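Local structure of putative thioesterase (Escherichia coli, 5UGZ) at residues Q81-H86 with G90-F95; D74-L79 with V108-D113; S47-L52 with S255-G260; M103-V108 with L122-C127. The protein releases intermediates from the colibactin NRPS/PKS assembly line as a type II thioesterase, probably by hydrolysing the thioesters that hold them. One frame throughout, in Å; residues are numbered along the deposited sequence.

Overall arrangement
All four contacts are built on one parallel sheet, of the alpha/beta hydrolase kind expected of a thioesterase, and the helices that cover it. Contacts 1, 2 and 4 form a continuous cluster. Contacts 1 and 2 share helix 72-83, with centres 11 Å apart; contacts 2 and 4 share helix 99-113, again 11 Å apart. Contacts 1 and 4 meet through the neighbouring strands 91-97 and 121-125, where Ile94 O lies 2.9 Å from Phe123 N. Contact 3 stands apart at the surface, its nearest atoms about 7 Å from contact 4 and about 13 Å from contact 2. Ala104 of contact 4 touches the probable nucleophile elbow around Ser98, and strand 91-97 of contact 1 leads into it.

Contact 1: Q81-H86 with G90-F95; sequences QQFVKH and GDYAIF
Phe83 and Tyr92 meet in a T-shaped (edge-to-face) pair that joins the last turn of helix 72-83 to the start of strand 91-97. Phe83 brings its edge, CE1 leading, over one face of the tyrosine ring; CE1 lies 4.4 Å from Tyr92 CD1. The ring centroids are 5.7 Å apart and the planes are inclined at 65°. Phe83 reaches in because its CG is anti to the backbone N (chi1 169°), which carries the ring out from the helix toward the sheet. Around the rim of the tyrosine ring, in its plane, sit Gly90 O and Ile94 CD1. Tyr87, from the turn between the two segments, stacks on Phe83 and also meets the Tyr92 ring, while Ile111 of helix 99-113 packs against both.

Past the C-terminal end of the helix this tight packing gives way to more exposed residues. Val84 is the first residue to leave helical geometry, and the exposed Lys85 turns back so that its NZ bonds Gln82 OE1 at 2.6 Å. That donor stands above the carbonyl plane of the amide, 36° out of it. Backbone bonding persists just past the helix, with Lys85 N 2.8 Å from Gln82 O.

The edge-to-face pair is the direct contact between the two segments, so aromatic packing is what joins helix to strand here, while the tyrosine's polar end is satisfied outside them, its OH bonded to Asp117 O.

Contact 2: D74-L79 with V108-D113; sequences DAVADL and VHYILD
The ring of Tyr110 lies between helices 72-83 and 99-113, in a helix-helix packing on one side of the alpha/beta hydrolase sheet, and meets Val76 and Ala77 of the facing helix. The side chains of Val76 and Tyr110 slide past each other in opposite directions. A chi1 of 169° swings Val76 CG1 away from its backbone N, and this is the branch that touches, 3.8 Å from Tyr110 CG and equally close to its CB. It makes an off-centre CH-pi contact, 4.2 Å from the ring centroid. The other branch, CG2, lies beside the backbone N and packs on Glu106.

Tyr110 likewise has its CG anti to N (chi1 -177°), and this extended placement carries the ring across to the next residue of the opposite helix, Ala77. There the methyl CB comes 3.6 Å from Tyr110 OH. The ring thus spans the interface, with Val76 at its base and Ala77 at its hydroxyl end. Tyr80, one turn further along helix 72-83, adds an edge-to-face partner, and His114 meets the ring as well.

The hydroxyl also has a polar link to the facing helix: one water donates to Ala77 O at 2.9 Å and hydrogen-bonds Tyr110 OH at 2.7 Å.

Contact 3: S47-L52 with S255-G260; sequences SDNITL and SLEIVG
From a turn at the surface the side chain of Asn49 reaches toward Glu257, which comes from the opposite direction on the C-terminal helix. Asn49 is the third residue of a type I beta turn, Ser47 to Ile50, and its CB already points at the helix. CG sits between the backbone N and the carbonyl carbon (chi1 76°), and from there the amide divides its tasks. OD1 accepts a hydrogen bond from a water that also donates to Glu257 OE1; the water lies 3.1 Å from that OE1. ND2 donates directly to Glu257 OE2 at 3.1 Å, the N-H...O angle a moderately bent 157°. OE2 is met on its syn side and lies near the amide plane, although the amide and carboxylate planes are 64° apart. Direct bond and water bridge together engage both carboxylate oxygens. ND2 has a further, weak bond to Ser22 O. Glu257 spans the gap with a chain extended beyond CG.

Beside this surface link, Ile50 packs on Asn250 and Ile253 of helix 242-259, and Asn250 OD1 accepts from Ser47 N. The contact itself ties the last turn of that helix to the entrance of strand 50-54, an outermost strand of the sheet, paired with strand 24-29.

Contact 4: M103-V108 with L122-C127; sequences MAFELV and LFFSGC
Ala104 and Phe105 meet Phe124 from a regular helical turn, whose shortest backbone bond here runs from Leu107 N to Met103 O, 2.8 Å. The next, from Val108 N to Ala104 O, is 3.0 Å and ties together the two residues that point directly at the strand. Helix 99-113 and strand 121-125 belong to the beta-alpha-beta crossover that starts at strand 91-97; the segment axes approach to 9.2 Å and run nearly antiparallel, at 153°.

Phe124 does most of the touching. Its CG lies beside the backbone N and anti to the carbonyl carbon (chi1 -56°), which sends the ring from the sheet toward the helix with CE1 leading. CE1 is 4.0 Å from Ala104 CB and 3.9 Å from Phe105 CB. The backbone atom Phe105 N approaches the edge of the Phe124 ring, close to its plane, 3.6 Å from CE1. Phe124 CZ in turn lies at the edge of the Phe105 ring, so neither phenyl covers the other. Trp217 stacks on Phe124, while Phe220 and His109 make edge-to-face pairs with Phe105.

Two residues back along the strand, the Leu122 and Val108 side chains cross obliquely against the next turn of the helix, with Leu122 CD1 4.2 Å from Val108 CG1.

Ala104 also touches the GxSxG segment around Ser98, consistent with the nucleophile elbow of this family. The side chains that meet are apolar, and the backbone Phe105 N only abuts the Phe124 ring edge: buried methyl and phenyl groups seat the helix that follows the probable elbow against the sheet.

Contact 1: Q81-H86 with G90-F95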
loop_
_atom_site.group_PDB
_atom_site.type_symbol
_atom_site.label_atom_id
_atom_site.label_comp_id
_atom_site.label_asym_id
_atom_site.label_seq_id
_atom_site.Cartn_x
_atom_site.Cartn_y
_atom_site.Cartn_z
ATOM N N GLN A 81 -3.374 -8.549 13.008
ATOM C CA GLN A 81 -4.504 -9.350 13.473
ATOM C C GLN A 81 -5.371 -9.805 12.298
ATOM O O GLN A 81 -5.933 -10.908 12.316
ATOM C CB GLN A 81 -5.343 -8.560 14.490
ATOM C CG GLN A 81 -4.678 -8.323 15.838
ATOM C CD GLN A 81 -4.093 -9.589 16.436
ATOM O OE1 GLN A 81 -4.461 -10.706 16.052
ATOM N NE2 GLN A 81 -3.164 -9.425 17.371
ATOM N N GLN A 82 -5.507 -8.961 11.276
ATOM C CA GLN A 82 -6.202 -9.387 10.064
ATOM C C GLN A 82 -5.425 -10.490 9.359
ATOM O O GLN A 82 -5.970 -11.554 9.042
ATOM C CB GLN A 82 -6.403 -8.193 9.131
ATOM C CG GLN A 82 -6.991 -6.972 9.798
ATOM C CD GLN A 82 -8.155 -7.324 10.666
ATOM O OE1 GLN A 82 -9.074 -8.015 10.223
ATOM N NE2 GLN A 82 -8.118 -6.887 11.930
ATOM N N PHE A 83 -4.138 -10.238 9.121
ATOM C CA PHE A 83 -3.246 -11.187 8.471
ATOM C C PHE A 83 -3.394 -12.591 9.046
ATOM O O PHE A 83 -3.512 -13.563 8.290
ATOM C CB PHE A 83 -1.813 -10.655 8.614
ATOM C CG PHE A 83 -0.735 -11.626 8.230
ATOM C CD1 PHE A 83 -0.384 -11.809 6.905
ATOM C CD2 PHE A 83 -0.042 -12.320 9.204
ATOM C CE1 PHE A 83 0.609 -12.669 6.566
ATOM C CE2 PHE A 83 0.957 -13.189 8.862
ATOM C CZ PHE A 83 1.278 -13.366 7.551
ATOM N N VAL A 84 -3.428 -12.718 10.381
ATOM C CA VAL A 84 -3.403 -14.031 11.021
ATOM C C VAL A 84 -4.791 -14.652 11.050
ATOM O O VAL A 84 -5.008 -15.672 11.708
ATOM C CB VAL A 84 -2.813 -13.970 12.443
ATOM C CG1 VAL A 84 -1.375 -13.483 12.399
ATOM C CG2 VAL A 84 -3.656 -13.104 13.357
ATOM N N LYS A 85 -5.742 -14.053 10.340
ATOM C CA LYS A 85 -7.038 -14.691 10.157
ATOM C C LYS A 85 -7.046 -15.677 8.997
ATOM O O LYS A 85 -7.945 -16.523 8.930
ATOM C CB LYS A 85 -8.129 -13.631 9.953
ATOM C CG LYS A 85 -8.193 -12.633 11.091
ATOM C CD LYS A 85 -9.589 -12.528 11.653
ATOM C CE LYS A 85 -10.447 -11.635 10.783
ATOM N NZ LYS A 85 -10.186 -10.198 11.064
ATOM N N HIS A 86 -6.054 -15.598 8.094
ATOM C CA HIS A 86 -5.960 -16.513 6.965
ATOM C C HIS A 86 -4.550 -17.046 6.747
ATOM O O HIS A 86 -4.319 -17.703 5.727
ATOM C CB HIS A 86 -6.422 -15.851 5.655
ATOM C CG HIS A 86 -7.759 -15.172 5.742
ATOM N ND1 HIS A 86 -8.917 -15.838 6.088
ATOM C CD2 HIS A 86 -8.119 -13.887 5.516
ATOM C CE1 HIS A 86 -9.928 -14.989 6.084
ATOM N NE2 HIS A 86 -9.472 -13.799 5.740
ATOM N N GLY A 90 2.190 -20.904 4.496
ATOM C CA GLY A 90 2.663 -21.128 3.144
ATOM C C GLY A 90 3.390 -19.925 2.566
ATOM O O GLY A 90 3.863 -19.045 3.288
ATOM N N ASP A 91 3.475 -19.897 1.233
ATOM C CA ASP A 91 4.005 -18.745 0.514
ATOM C C ASP A 91 3.048 -17.563 0.560
ATOM O O ASP A 91 1.829 -17.722 0.523
ATOM C CB ASP A 91 4.261 -19.096 -0.947
ATOM C CG ASP A 91 5.124 -20.315 -1.099
ATOM O OD1 ASP A 91 6.344 -20.220 -0.838
ATOM O OD2 ASP A 91 4.579 -21.371 -1.470
ATOM N N TYR A 92 3.609 -16.360 0.574
ATOM C CA TYR A 92 2.772 -15.168 0.530
ATOM C C TYR A 92 3.582 -13.986 0.012
ATOM O O TYR A 92 4.816 -13.978 0.057
ATOM C CB TYR A 92 2.169 -14.869 1.913
ATOM C CG TYR A 92 3.164 -14.364 2.933
ATOM C CD1 TYR A 92 3.364 -13.005 3.110
ATOM C CD2 TYR A 92 3.901 -15.241 3.712
ATOM C CE1 TYR A 92 4.253 -12.540 4.014
ATOM C CE2 TYR A 92 4.826 -14.776 4.630
ATOM C CZ TYR A 92 4.990 -13.415 4.777
ATOM O OH TYR A 92 5.888 -12.903 5.694
ATOM N N ALA A 93 2.862 -12.997 -0.506
ATOM C CA ALA A 93 3.418 -11.721 -0.929
ATOM C C ALA A 93 2.582 -10.618 -0.303
ATOM O O ALA A 93 1.518 -10.875 0.250
ATOM C CB ALA A 93 3.422 -11.576 -2.451
ATOM N N ILE A 94 3.064 -9.380 -0.397
ATOM C CA ILE A 94 2.357 -8.216 0.121
ATOM C C ILE A 94 2.426 -7.096 -0.904
ATOM O O ILE A 94 3.512 -6.753 -1.378
ATOM C CB ILE A 94 2.926 -7.736 1.464
ATOM C CG1 ILE A 94 3.180 -8.952 2.364
ATOM C CG2 ILE A 94 1.976 -6.689 2.092
ATOM C CD1 ILE A 94 3.672 -8.635 3.743
ATOM N N PHE A 95 1.266 -6.536 -1.245
ATOM C CA PHE A 95 1.156 -5.387 -2.122
ATOM C C PHE A 95 0.495 -4.265 -1.336
ATOM O O PHE A 95 -0.478 -4.502 -0.619
ATOM C CB PHE A 95 0.323 -5.726 -3.388
ATOM C CG PHE A 95 0.113 -4.560 -4.313
ATOM C CD1 PHE A 95 -0.839 -3.583 -4.026
ATOM C CD2 PHE A 95 0.870 -4.429 -5.470
ATOM C CE1 PHE A 95 -1.034 -2.491 -4.866
ATOM C CE2 PHE A 95 0.673 -3.336 -6.327
ATOM C CZ PHE A 95 -0.281 -2.368 -6.017
#

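Contact 2: D74-L79 with V108-D113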
loop_
_atom_site.group_PDB
_atom_site.type_symbol
_atom_site.label_atom_id
_atom_site.label_comp_id
_atom_site.label_asym_id
_atom_site.label_seq_id
_atom_site.Cartn_x
_atom_site.Cartn_y
_atom_site.Cartn_z
ATOM N N ASP A 74 0.146 1.250 15.820
ATOM C CA ASP A 74 -1.158 0.657 16.135
ATOM C C ASP A 74 -1.847 0.136 14.887
ATOM O O ASP A 74 -2.499 -0.915 14.921
ATOM C CB ASP A 74 -2.075 1.668 16.813
ATOM C CG ASP A 74 -1.618 2.029 18.195
ATOM O OD1 ASP A 74 -2.063 3.070 18.715
ATOM O OD2 ASP A 74 -0.818 1.276 18.765
ATOM N N ALA A 75 -1.750 0.878 13.789
ATOM C CA ALA A 75 -2.342 0.428 12.537
ATOM C C ALA A 75 -1.684 -0.848 12.024
ATOM O O ALA A 75 -2.364 -1.697 11.440
ATOM C CB ALA A 75 -2.250 1.542 11.505
ATOM N N VAL A 76 -0.378 -1.010 12.247
ATOM C CA VAL A 76 0.317 -2.229 11.830
ATOM C C VAL A 76 -0.113 -3.427 12.683
ATOM O O VAL A 76 -0.345 -4.521 12.163
ATOM C CB VAL A 76 1.841 -2.025 11.882
ATOM C CG1 VAL A 76 2.521 -3.346 11.713
ATOM C CG2 VAL A 76 2.283 -1.067 10.788
ATOM N N ALA A 77 -0.194 -3.247 14.003
ATOM C CA ALA A 77 -0.711 -4.300 14.877
ATOM C C ALA A 77 -2.131 -4.702 14.489
ATOM O O ALA A 77 -2.490 -5.881 14.547
ATOM C CB ALA A 77 -0.669 -3.827 16.333
ATOM N N ASP A 78 -2.963 -3.720 14.130
ATOM C CA ASP A 78 -4.328 -3.973 13.675
ATOM C C ASP A 78 -4.342 -4.863 12.436
ATOM O O ASP A 78 -5.074 -5.853 12.383
ATOM C CB ASP A 78 -5.010 -2.625 13.416
ATOM C CG ASP A 78 -6.440 -2.743 12.913
ATOM O OD1 ASP A 78 -7.334 -3.104 13.706
ATOM O OD2 ASP A 78 -6.671 -2.403 11.732
ATOM N N LEU A 79 -3.519 -4.540 11.431
ATOM C CA LEU A 79 -3.491 -5.349 10.205
ATOM C C LEU A 79 -2.914 -6.742 10.449
ATOM O O LEU A 79 -3.397 -7.724 9.874
ATOM C CB LEU A 79 -2.698 -4.641 9.115
ATOM C CG LEU A 79 -3.457 -3.489 8.474
ATOM C CD1 LEU A 79 -2.561 -2.791 7.474
ATOM C CD2 LEU A 79 -4.730 -3.976 7.825
ATOM N N VAL A 108 5.582 -6.245 7.141
ATOM C CA VAL A 108 6.419 -7.414 6.879
ATOM C C VAL A 108 7.448 -7.578 7.987
ATOM O O VAL A 108 7.652 -8.681 8.505
ATOM C CB VAL A 108 7.084 -7.350 5.479
ATOM C CG1 VAL A 108 8.034 -6.173 5.330
ATOM C CG2 VAL A 108 7.837 -8.654 5.197
ATOM N N HIS A 109 8.101 -6.492 8.382
ATOM C CA HIS A 109 9.061 -6.606 9.475
ATOM C C HIS A 109 8.383 -7.004 10.778
ATOM O O HIS A 109 8.974 -7.732 11.575
ATOM C CB HIS A 109 9.836 -5.301 9.623
ATOM C CG HIS A 109 10.859 -5.088 8.546
ATOM N ND1 HIS A 109 12.100 -5.687 8.570
ATOM C CD2 HIS A 109 10.826 -4.345 7.413
ATOM C CE1 HIS A 109 12.788 -5.319 7.503
ATOM N NE2 HIS A 109 12.038 -4.501 6.787
ATOM N N TYR A 110 7.135 -6.568 10.997
ATOM C CA TYR A 110 6.385 -6.953 12.192
ATOM C C TYR A 110 6.008 -8.430 12.143
ATOM O O TYR A 110 6.006 -9.113 13.172
ATOM C CB TYR A 110 5.142 -6.055 12.302
ATOM C CG TYR A 110 4.227 -6.213 13.512
ATOM C CD1 TYR A 110 4.391 -5.422 14.654
ATOM C CD2 TYR A 110 3.158 -7.102 13.484
ATOM C CE1 TYR A 110 3.536 -5.531 15.742
ATOM C CE2 TYR A 110 2.306 -7.220 14.567
ATOM C CZ TYR A 110 2.511 -6.438 15.696
ATOM O OH TYR A 110 1.663 -6.564 16.766
ATOM N N ILE A 111 5.675 -8.935 10.955
ATOM C CA ILE A 111 5.456 -10.366 10.771
ATOM C C ILE A 111 6.736 -11.129 11.094
ATOM O O ILE A 111 6.730 -12.096 11.864
ATOM C CB ILE A 111 4.970 -10.641 9.330
ATOM C CG1 ILE A 111 3.526 -10.152 9.139
ATOM C CG2 ILE A 111 5.141 -12.115 8.929
ATOM C CD1 ILE A 111 3.103 -9.972 7.685
ATOM N N LEU A 112 7.860 -10.680 10.527
ATOM C CA LEU A 112 9.148 -11.318 10.790
ATOM C C LEU A 112 9.513 -11.265 12.277
ATOM O O LEU A 112 9.993 -12.261 12.831
ATOM C CB LEU A 112 10.237 -10.668 9.929
ATOM C CG LEU A 112 10.286 -11.101 8.454
ATOM C CD1 LEU A 112 11.205 -10.193 7.680
ATOM C CD2 LEU A 112 10.759 -12.520 8.331
ATOM N N ASP A 113 9.285 -10.122 12.944
ATOM C CA ASP A 113 9.472 -10.042 14.400
ATOM C C ASP A 113 8.651 -11.075 15.163
ATOM O O ASP A 113 8.988 -11.395 16.311
ATOM C CB ASP A 113 9.084 -8.665 14.948
ATOM C CG ASP A 113 9.977 -7.565 14.461
ATOM O OD1 ASP A 113 11.085 -7.860 13.965
ATOM O OD2 ASP A 113 9.563 -6.394 14.583
HETATM O O HOH W 1 -0.915 -7.424 16.402
#

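Contact 3: S47-L52 with S255-G260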
loop_
_atom_site.group_PDB
_atom_site.type_symbol
_atom_site.label_atom_id
_atom_site.label_comp_id
_atom_site.label_asym_id
_atom_site.label_seq_id
_atom_site.Cartn_x
_atom_site.Cartn_y
_atom_site.Cartn_z
ATOM N N SER A 47 -3.462 -14.745 -11.084
ATOM C CA SER A 47 -3.202 -16.122 -11.471
ATOM C C SER A 47 -4.042 -17.063 -10.626
ATOM O O SER A 47 -4.304 -16.813 -9.452
ATOM C CB SER A 47 -1.716 -16.448 -11.321
ATOM O OG SER A 47 -0.934 -15.741 -12.265
ATOM N N ASP A 48 -4.450 -18.174 -11.232
ATOM C CA ASP A 48 -5.439 -19.041 -10.599
ATOM C C ASP A 48 -4.948 -19.677 -9.301
ATOM O O ASP A 48 -5.773 -20.050 -8.463
ATOM C CB ASP A 48 -5.878 -20.111 -11.602
ATOM C CG ASP A 48 -6.497 -19.504 -12.850
ATOM O OD1 ASP A 48 -7.255 -18.519 -12.695
ATOM O OD2 ASP A 48 -6.216 -19.990 -13.975
ATOM N N ASN A 49 -3.637 -19.812 -9.103
ATOM C CA ASN A 49 -3.120 -20.303 -7.836
ATOM C C ASN A 49 -2.680 -19.177 -6.905
ATOM O O ASN A 49 -1.828 -19.399 -6.040
ATOM C CB ASN A 49 -1.960 -21.265 -8.071
ATOM C CG ASN A 49 -0.697 -20.557 -8.433
ATOM O OD1 ASN A 49 -0.726 -19.492 -9.043
ATOM N ND2 ASN A 49 0.431 -21.138 -8.060
ATOM N N ILE A 50 -3.232 -17.977 -7.064
ATOM C CA ILE A 50 -3.020 -16.874 -6.130
ATOM C C ILE A 50 -4.351 -16.589 -5.452
ATOM O O ILE A 50 -5.347 -16.287 -6.124
ATOM C CB ILE A 50 -2.479 -15.610 -6.818
ATOM C CG1 ILE A 50 -1.186 -15.907 -7.589
ATOM C CG2 ILE A 50 -2.252 -14.512 -5.775
ATOM C CD1 ILE A 50 -0.685 -14.752 -8.409
ATOM N N THR A 51 -4.366 -16.685 -4.129
ATOM C CA THR A 51 -5.551 -16.390 -3.337
ATOM C C THR A 51 -5.489 -14.942 -2.870
ATOM O O THR A 51 -4.564 -14.561 -2.144
ATOM C CB THR A 51 -5.653 -17.332 -2.140
ATOM O OG1 THR A 51 -5.735 -18.681 -2.608
ATOM C CG2 THR A 51 -6.888 -17.006 -1.319
ATOM N N LEU A 52 -6.466 -14.147 -3.299
ATOM C CA LEU A 52 -6.513 -12.739 -2.943
ATOM C C LEU A 52 -6.948 -12.563 -1.492
ATOM O O LEU A 52 -7.973 -13.106 -1.072
ATOM C CB LEU A 52 -7.469 -12.014 -3.875
ATOM C CG LEU A 52 -7.691 -10.543 -3.572
ATOM C CD1 LEU A 52 -6.346 -9.886 -3.514
ATOM C CD2 LEU A 52 -8.555 -9.924 -4.653
ATOM N N SER A 255 7.605 -16.091 -12.078
ATOM C CA SER A 255 9.053 -16.162 -12.242
ATOM C C SER A 255 9.741 -16.747 -11.015
ATOM O O SER A 255 10.809 -17.359 -11.147
ATOM C CB SER A 255 9.611 -14.774 -12.556
ATOM O OG SER A 255 9.136 -14.311 -13.804
ATOM N N LEU A 256 9.156 -16.558 -9.817
ATOM C CA LEU A 256 9.687 -17.122 -8.581
ATOM C C LEU A 256 9.336 -18.593 -8.416
ATOM O O LEU A 256 10.057 -19.329 -7.741
ATOM C CB LEU A 256 9.158 -16.340 -7.379
ATOM C CG LEU A 256 9.805 -14.990 -7.144
ATOM C CD1 LEU A 256 9.004 -14.171 -6.157
ATOM C CD2 LEU A 256 11.194 -15.211 -6.649
ATOM N N GLU A 257 8.244 -19.048 -9.018
ATOM C CA GLU A 257 7.934 -20.472 -8.982
ATOM C C GLU A 257 8.887 -21.304 -9.849
ATOM O O GLU A 257 8.964 -22.529 -9.672
ATOM C CB GLU A 257 6.477 -20.656 -9.401
ATOM C CG GLU A 257 5.562 -19.829 -8.510
ATOM C CD GLU A 257 4.089 -19.962 -8.835
ATOM O OE1 GLU A 257 3.763 -20.070 -10.039
ATOM O OE2 GLU A 257 3.260 -19.947 -7.884
ATOM N N ILE A 258 9.621 -20.663 -10.759
ATOM C CA ILE A 258 10.571 -21.354 -11.632
ATOM C C ILE A 258 11.968 -21.405 -11.012
ATOM O O ILE A 258 12.590 -22.467 -10.959
ATOM C CB ILE A 258 10.605 -20.678 -13.029
ATOM C CG1 ILE A 258 9.196 -20.521 -13.638
ATOM C CG2 ILE A 258 11.541 -21.429 -13.975
ATOM C CD1 ILE A 258 8.546 -21.802 -14.046
ATOM N N VAL A 259 12.492 -20.272 -10.535
ATOM C CA VAL A 259 13.884 -20.167 -10.104
ATOM C C VAL A 259 14.040 -19.781 -8.637
ATOM O O VAL A 259 15.175 -19.652 -8.163
ATOM C CB VAL A 259 14.675 -19.181 -10.993
ATOM C CG1 VAL A 259 14.404 -19.440 -12.489
ATOM C CG2 VAL A 259 14.383 -17.733 -10.600
ATOM N N GLY A 260 12.953 -19.576 -7.904
ATOM C CA GLY A 260 13.063 -19.136 -6.530
ATOM C C GLY A 260 13.742 -17.783 -6.439
ATOM O O GLY A 260 14.002 -17.296 -5.339
HETATM O O HOH W 2 1.100 -18.482 -10.463
#

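Contact 4: M103-V108 with L122-C127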
loop_
_atom_site.group_PDB
_atom_site.type_symbol
_atom_site.label_atom_id
_atom_site.label_comp_id
_atom_site.label_asym_id
_atom_site.label_seq_id
_atom_site.Cartn_x
_atom_site.Cartn_y
_atom_site.Cartn_z
ATOM N N MET A 103 2.765 0.873 5.105
ATOM C CA MET A 103 2.214 -0.120 6.014
ATOM C C MET A 103 2.652 -1.525 5.631
ATOM O O MET A 103 2.954 -2.333 6.506
ATOM C CB MET A 103 0.686 -0.003 6.054
ATOM C CG MET A 103 0.216 1.299 6.684
ATOM S SD MET A 103 -1.516 1.380 7.216
ATOM C CE MET A 103 -1.570 0.056 8.405
ATOM N N ALA A 104 2.703 -1.832 4.333
ATOM C CA ALA A 104 3.238 -3.119 3.902
ATOM C C ALA A 104 4.681 -3.300 4.357
ATOM O O ALA A 104 5.064 -4.385 4.814
ATOM C CB ALA A 104 3.134 -3.259 2.388
ATOM N N PHE A 105 5.497 -2.252 4.239
ATOM C CA PHE A 105 6.884 -2.343 4.676
ATOM C C PHE A 105 6.977 -2.614 6.169
ATOM O O PHE A 105 7.729 -3.489 6.607
ATOM C CB PHE A 105 7.632 -1.056 4.339
ATOM C CG PHE A 105 9.035 -1.029 4.882
ATOM C CD1 PHE A 105 10.061 -1.690 4.228
ATOM C CD2 PHE A 105 9.322 -0.348 6.056
ATOM C CE1 PHE A 105 11.358 -1.668 4.742
ATOM C CE2 PHE A 105 10.595 -0.317 6.572
ATOM C CZ PHE A 105 11.623 -0.979 5.914
ATOM N N GLU A 106 6.245 -1.841 6.967
ATOM C CA GLU A 106 6.294 -1.981 8.419
ATOM C C GLU A 106 5.676 -3.301 8.871
ATOM O O GLU A 106 6.144 -3.917 9.833
ATOM C CB GLU A 106 5.583 -0.783 9.060
ATOM C CG GLU A 106 6.316 0.563 8.875
ATOM C CD GLU A 106 7.655 0.609 9.619
ATOM O OE1 GLU A 106 7.761 -0.067 10.646
ATOM O OE2 GLU A 106 8.599 1.303 9.189
ATOM N N LEU A 107 4.628 -3.745 8.174
ATOM C CA LEU A 107 3.937 -4.993 8.485
ATOM C C LEU A 107 4.805 -6.226 8.233
ATOM O O LEU A 107 4.743 -7.191 9.001
ATOM C CB LEU A 107 2.656 -5.086 7.658
ATOM C CG LEU A 107 1.884 -6.394 7.801
ATOM C CD1 LEU A 107 1.506 -6.626 9.265
ATOM C CD2 LEU A 107 0.660 -6.374 6.905
ATOM N N VAL A 108 5.582 -6.245 7.141
ATOM C CA VAL A 108 6.419 -7.414 6.879
ATOM C C VAL A 108 7.448 -7.578 7.987
ATOM O O VAL A 108 7.652 -8.681 8.505
ATOM C CB VAL A 108 7.084 -7.350 5.479
ATOM C CG1 VAL A 108 8.034 -6.173 5.330
ATOM C CG2 VAL A 108 7.837 -8.654 5.197
ATOM N N LEU A 122 7.552 -8.600 -2.523
ATOM C CA LEU A 122 6.887 -7.434 -1.969
ATOM C C LEU A 122 6.731 -6.426 -3.083
ATOM O O LEU A 122 7.653 -6.240 -3.879
ATOM C CB LEU A 122 7.681 -6.794 -0.809
ATOM C CG LEU A 122 7.800 -7.587 0.500
ATOM C CD1 LEU A 122 8.900 -6.990 1.345
ATOM C CD2 LEU A 122 6.496 -7.597 1.277
ATOM N N PHE A 123 5.570 -5.772 -3.125
ATOM C CA PHE A 123 5.230 -4.781 -4.139
ATOM C C PHE A 123 4.901 -3.481 -3.429
ATOM O O PHE A 123 3.999 -3.447 -2.590
ATOM C CB PHE A 123 4.043 -5.245 -4.995
ATOM C CG PHE A 123 4.229 -6.600 -5.607
ATOM C CD1 PHE A 123 4.810 -6.734 -6.858
ATOM C CD2 PHE A 123 3.841 -7.747 -4.925
ATOM C CE1 PHE A 123 4.987 -7.983 -7.432
ATOM C CE2 PHE A 123 4.025 -9.001 -5.484
ATOM C CZ PHE A 123 4.605 -9.117 -6.745
ATOM N N PHE A 124 5.637 -2.422 -3.740
ATOM C CA PHE A 124 5.372 -1.099 -3.188
ATOM C C PHE A 124 4.983 -0.209 -4.353
ATOM O O PHE A 124 5.830 0.157 -5.176
ATOM C CB PHE A 124 6.570 -0.537 -2.426
ATOM C CG PHE A 124 7.061 -1.436 -1.321
ATOM C CD1 PHE A 124 6.292 -1.643 -0.185
ATOM C CD2 PHE A 124 8.280 -2.090 -1.421
ATOM C CE1 PHE A 124 6.733 -2.478 0.829
ATOM C CE2 PHE A 124 8.713 -2.924 -0.405
ATOM C CZ PHE A 124 7.935 -3.114 0.718
ATOM N N SER A 125 3.703 0.123 -4.417
ATOM C CA SER A 125 3.134 0.886 -5.508
ATOM C C SER A 125 2.902 2.330 -5.064
ATOM O O SER A 125 2.426 2.584 -3.951
ATOM C CB SER A 125 1.834 0.217 -5.958
ATOM O OG SER A 125 1.303 0.808 -7.113
ATOM N N GLY A 126 3.264 3.271 -5.933
ATOM C CA GLY A 126 3.043 4.685 -5.642
ATOM C C GLY A 126 3.577 5.105 -4.292
ATOM O O GLY A 126 2.915 5.848 -3.556
ATOM N N CYS A 127 4.767 4.634 -3.945
ATOM C CA CYS A 127 5.256 4.696 -2.573
ATOM C C CYS A 127 6.716 5.114 -2.597
ATOM O O CYS A 127 7.556 4.377 -3.109
ATOM C CB CYS A 127 5.091 3.339 -1.886
ATOM S SG CYS A 127 5.333 3.406 -0.118
#